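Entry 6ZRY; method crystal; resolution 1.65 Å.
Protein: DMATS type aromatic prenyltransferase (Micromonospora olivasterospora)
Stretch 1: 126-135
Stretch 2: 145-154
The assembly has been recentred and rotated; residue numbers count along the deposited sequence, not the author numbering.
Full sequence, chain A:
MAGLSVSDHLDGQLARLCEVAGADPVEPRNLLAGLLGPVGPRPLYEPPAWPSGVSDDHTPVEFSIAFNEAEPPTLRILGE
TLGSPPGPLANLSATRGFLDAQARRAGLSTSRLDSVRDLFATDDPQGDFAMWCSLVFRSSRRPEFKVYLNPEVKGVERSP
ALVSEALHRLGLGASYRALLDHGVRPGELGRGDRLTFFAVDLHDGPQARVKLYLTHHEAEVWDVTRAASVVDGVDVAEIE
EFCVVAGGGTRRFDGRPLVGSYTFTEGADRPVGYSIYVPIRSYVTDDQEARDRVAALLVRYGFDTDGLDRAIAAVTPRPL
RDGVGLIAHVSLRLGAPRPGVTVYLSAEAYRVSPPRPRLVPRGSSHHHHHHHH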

# COMPACT_ATOMS: atom_id res chain seq x y z
N GLN A 126 13.79 -1.79 -13.58
CA GLN A 126 12.82 -2.68 -14.23
C GLN A 126 11.46 -2.53 -13.54
O GLN A 126 11.44 -2.19 -12.34
CB GLN A 126 13.33 -4.11 -14.17
CG GLN A 126 14.71 -4.25 -14.80
CD GLN A 126 14.69 -3.68 -16.19
OE1 GLN A 126 13.99 -4.16 -17.07
NE2 GLN A 126 15.42 -2.59 -16.37
N GLY A 127 10.38 -2.79 -14.27
CA GLY A 127 9.01 -2.74 -13.73
C GLY A 127 8.50 -1.32 -13.71
O GLY A 127 9.19 -0.42 -14.26
N ASP A 128 7.34 -1.07 -13.11
CA ASP A 128 6.72 0.28 -13.30
C ASP A 128 7.08 1.21 -12.14
O ASP A 128 6.54 2.32 -12.13
CB ASP A 128 5.23 0.21 -13.61
CG ASP A 128 4.38 -0.40 -12.53
OD1 ASP A 128 4.96 -0.93 -11.56
OD2 ASP A 128 3.12 -0.32 -12.67
N PHE A 129 7.98 0.82 -11.24
CA PHE A 129 8.52 1.72 -10.19
C PHE A 129 9.81 1.15 -9.59
O PHE A 129 10.10 -0.02 -9.77
CB PHE A 129 7.45 1.93 -9.11
CG PHE A 129 7.35 0.82 -8.09
CD1 PHE A 129 6.83 -0.42 -8.45
CD2 PHE A 129 7.75 1.02 -6.78
CE1 PHE A 129 6.74 -1.44 -7.52
CE2 PHE A 129 7.66 -0.01 -5.85
CZ PHE A 129 7.14 -1.22 -6.21
N ALA A 130 10.57 2.02 -8.93
CA ALA A 130 11.74 1.70 -8.10
C ALA A 130 11.43 2.08 -6.65
O ALA A 130 11.77 1.28 -5.76
CB ALA A 130 12.96 2.43 -8.64
N MET A 131 10.74 3.21 -6.41
CA MET A 131 10.48 3.70 -5.03
C MET A 131 9.14 4.44 -4.98
O MET A 131 8.95 5.40 -5.75
CB MET A 131 11.59 4.66 -4.59
CG MET A 131 11.38 5.28 -3.21
SD MET A 131 12.64 6.52 -2.82
CE MET A 131 14.06 5.46 -2.54
N TRP A 132 8.26 4.01 -4.09
CA TRP A 132 7.04 4.74 -3.73
C TRP A 132 7.17 5.23 -2.30
O TRP A 132 8.06 4.79 -1.58
CB TRP A 132 5.79 3.87 -3.91
CG TRP A 132 5.38 3.61 -5.33
CD1 TRP A 132 5.91 4.14 -6.47
CD2 TRP A 132 4.37 2.70 -5.76
NE1 TRP A 132 5.25 3.65 -7.57
CE2 TRP A 132 4.33 2.74 -7.17
CE3 TRP A 132 3.49 1.84 -5.09
CZ2 TRP A 132 3.44 1.98 -7.91
CZ3 TRP A 132 2.62 1.07 -5.82
CH2 TRP A 132 2.60 1.13 -7.22
N CYS A 133 6.28 6.12 -1.93
CA CYS A 133 6.21 6.85 -0.66
C CYS A 133 4.87 6.49 -0.00
O CYS A 133 3.89 6.45 -0.76
CB CYS A 133 6.24 8.35 -0.99
SG CYS A 133 6.03 9.38 0.43
N SER A 134 4.83 6.25 1.31
CA SER A 134 3.59 6.24 2.13
C SER A 134 3.69 7.35 3.18
O SER A 134 4.67 7.38 3.88
CB SER A 134 3.33 4.87 2.74
OG SER A 134 2.12 4.86 3.44
N LEU A 135 2.70 8.23 3.22
CA LEU A 135 2.55 9.32 4.21
C LEU A 135 1.52 8.85 5.22
O LEU A 135 0.46 8.39 4.77
CB LEU A 135 2.09 10.60 3.52
CG LEU A 135 2.95 11.13 2.37
CD1 LEU A 135 2.25 12.25 1.64
CD2 LEU A 135 4.28 11.60 2.88
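Stretch 2 145-154: FKVYLNPEVK

Stretch 2 lies alongside stretch 1 as its antiparallel neighbour. Residues 145-149 form a strand that pairs with strand 131-135, the two axes approaching to 4.6 Å with 153° between their N-to-C directions. Beyond L149 the chain leaves the strand and folds into a type I beta turn from N150 to V153, which packs against the loop at the start of stretch 1. Together the two segments bury 777 Å², counting both sides.

At the beginning of stretch 1, Q126 meets the end of this turn. Its backbone N donates a hydrogen bond to V153 O at 2.8 Å, and its CB rests 3.6 Å from E152 O, while the end of the side chain leads away. G127 follows with a positive phi of 81°, a conformation that favours glycine; an ideal CB here would point toward stretch 2 and lie only 3.1 Å from N150 ND2, a tight approach. D128 makes no contact.

N150 holds F129 in two ways, through its backbone carbonyl and through its ring. The N150 side chain, with chi1 in the t rotamer, points toward stretch 1, and its ND2 donates to F129 O at 2.9 Å. The same residue covers one face of the F129 ring, with N150 CB 3.7 Å from the ring centroid and 18° off the normal, a CH-pi contact. Y148 O approaches the edge of that ring, 3.8 Å from F129 CE2. N150 also braces its own turn: E152 N donates to N150 OD1 at 2.9 Å, and V153 N to N150 O at 3.2 Å.

A130 leads into the strand. Its carbonyl O accepts from N150 N at 3.0 Å and also from a water at 2.6 Å, which makes a second, weak hydrogen bond of 3.4 Å to N150 O. A130 CB touches V153 CG2 at 3.8 Å.

From M131 onward the register is regular. M131 faces L149 in a non-hydrogen-bonded pair, CA to CA 4.6 Å; its side chain, t at chi1 and chi2 and m at chi3, places CE 3.7 Å from L149 CD2 and CG 3.8 Å from V147 CG1. W132 and Y148 form a hydrogen-bonded pair, W132 N to Y148 O at 2.7 Å and Y148 N to W132 O at 2.9 Å. Their CB atoms lie 3.9 Å apart, but the end of the W132 side chain leads away from stretch 2.

C133 is the non-hydrogen-bonded partner of V147, and its CA lies 3.6 Å from K146 O in a CA-H...O contact. S134 restores the reciprocal pattern with K146: S134 N donates to K146 O at 2.8 Å, and K146 N to S134 O at 2.9 Å. On the sheet face shared with W132, K146 and Y148, S134 CB packs 3.7 Å from Y148 CE1. L135 closes the stretch opposite F145, on the face that also carries M131, C133, V147 and L149; L135 CD2 reaches to 3.5 Å from F145 CE2.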

# COMPACT_ATOMS: atom_id res chain seq x y z
N PHE A 145 6.78 8.83 7.56
CA PHE A 145 7.12 8.49 6.18
C PHE A 145 7.51 7.01 6.11
O PHE A 145 8.27 6.54 6.98
CB PHE A 145 8.24 9.39 5.70
CG PHE A 145 7.90 10.87 5.72
CD1 PHE A 145 8.08 11.63 6.86
CD2 PHE A 145 7.38 11.49 4.60
CE1 PHE A 145 7.78 12.99 6.87
CE2 PHE A 145 7.06 12.85 4.61
CZ PHE A 145 7.27 13.60 5.75
N LYS A 146 7.04 6.32 5.08
CA LYS A 146 7.47 4.94 4.76
C LYS A 146 7.91 4.91 3.32
O LYS A 146 7.29 5.60 2.49
CB LYS A 146 6.36 3.91 4.97
CG LYS A 146 5.50 4.12 6.19
CD LYS A 146 6.17 3.79 7.47
CE LYS A 146 5.20 3.76 8.65
NZ LYS A 146 5.55 2.69 9.61
N VAL A 147 8.93 4.13 3.04
CA VAL A 147 9.54 3.98 1.69
C VAL A 147 9.25 2.56 1.20
O VAL A 147 9.58 1.60 1.95
CB VAL A 147 11.04 4.27 1.75
CG1 VAL A 147 11.69 4.13 0.38
CG2 VAL A 147 11.28 5.65 2.34
N TYR A 148 8.69 2.45 0.01
CA TYR A 148 8.29 1.22 -0.66
C TYR A 148 9.24 1.00 -1.83
O TYR A 148 9.10 1.72 -2.84
CB TYR A 148 6.83 1.33 -1.10
CG TYR A 148 5.87 1.06 0.01
CD1 TYR A 148 5.77 1.91 1.12
CD2 TYR A 148 5.11 -0.09 0.01
CE1 TYR A 148 4.90 1.62 2.17
CE2 TYR A 148 4.26 -0.39 1.05
CZ TYR A 148 4.16 0.45 2.14
OH TYR A 148 3.29 0.10 3.15
N LEU A 149 10.17 0.06 -1.70
CA LEU A 149 11.16 -0.24 -2.76
C LEU A 149 10.67 -1.43 -3.55
O LEU A 149 10.04 -2.33 -2.94
CB LEU A 149 12.52 -0.51 -2.14
CG LEU A 149 13.11 0.62 -1.28
CD1 LEU A 149 14.44 0.20 -0.69
CD2 LEU A 149 13.29 1.89 -2.08
N ASN A 150 10.96 -1.45 -4.84
CA ASN A 150 10.59 -2.56 -5.77
C ASN A 150 11.68 -3.62 -5.69
O ASN A 150 12.79 -3.36 -6.14
CB ASN A 150 10.40 -2.08 -7.21
CG ASN A 150 9.97 -3.19 -8.14
OD1 ASN A 150 9.69 -4.31 -7.70
ND2 ASN A 150 9.87 -2.88 -9.43
N PRO A 151 11.42 -4.82 -5.11
CA PRO A 151 12.41 -5.89 -5.06
C PRO A 151 12.80 -6.37 -6.45
O PRO A 151 13.85 -6.99 -6.60
CB PRO A 151 11.68 -7.02 -4.32
CG PRO A 151 10.62 -6.29 -3.53
CD PRO A 151 10.16 -5.23 -4.49
N GLU A 152 11.96 -6.12 -7.44
CA GLU A 152 12.16 -6.61 -8.82
C GLU A 152 12.82 -5.54 -9.70
O GLU A 152 12.80 -5.69 -10.95
CB GLU A 152 10.82 -7.06 -9.40
CG GLU A 152 10.22 -8.24 -8.65
CD GLU A 152 8.84 -8.66 -9.18
OE1 GLU A 152 8.44 -9.78 -8.91
OE2 GLU A 152 8.20 -7.87 -9.87
N VAL A 153 13.39 -4.51 -9.11
CA VAL A 153 13.93 -3.33 -9.86
C VAL A 153 15.13 -3.76 -10.73
O VAL A 153 15.36 -3.10 -11.74
CB VAL A 153 14.30 -2.19 -8.91
CG1 VAL A 153 15.56 -2.51 -8.12
CG2 VAL A 153 14.43 -0.87 -9.66
N LYS A 154 15.87 -4.79 -10.34
CA LYS A 154 16.98 -5.35 -11.16
C LYS A 154 16.50 -6.61 -11.89
O LYS A 154 17.35 -7.40 -12.32
CB LYS A 154 18.20 -5.60 -10.27
CG LYS A 154 18.79 -4.35 -9.65
CD LYS A 154 20.11 -4.60 -9.00
CE LYS A 154 20.87 -3.33 -8.69
NZ LYS A 154 22.15 -3.61 -8.00
O HOH W 1 13.91 -0.20 -6.06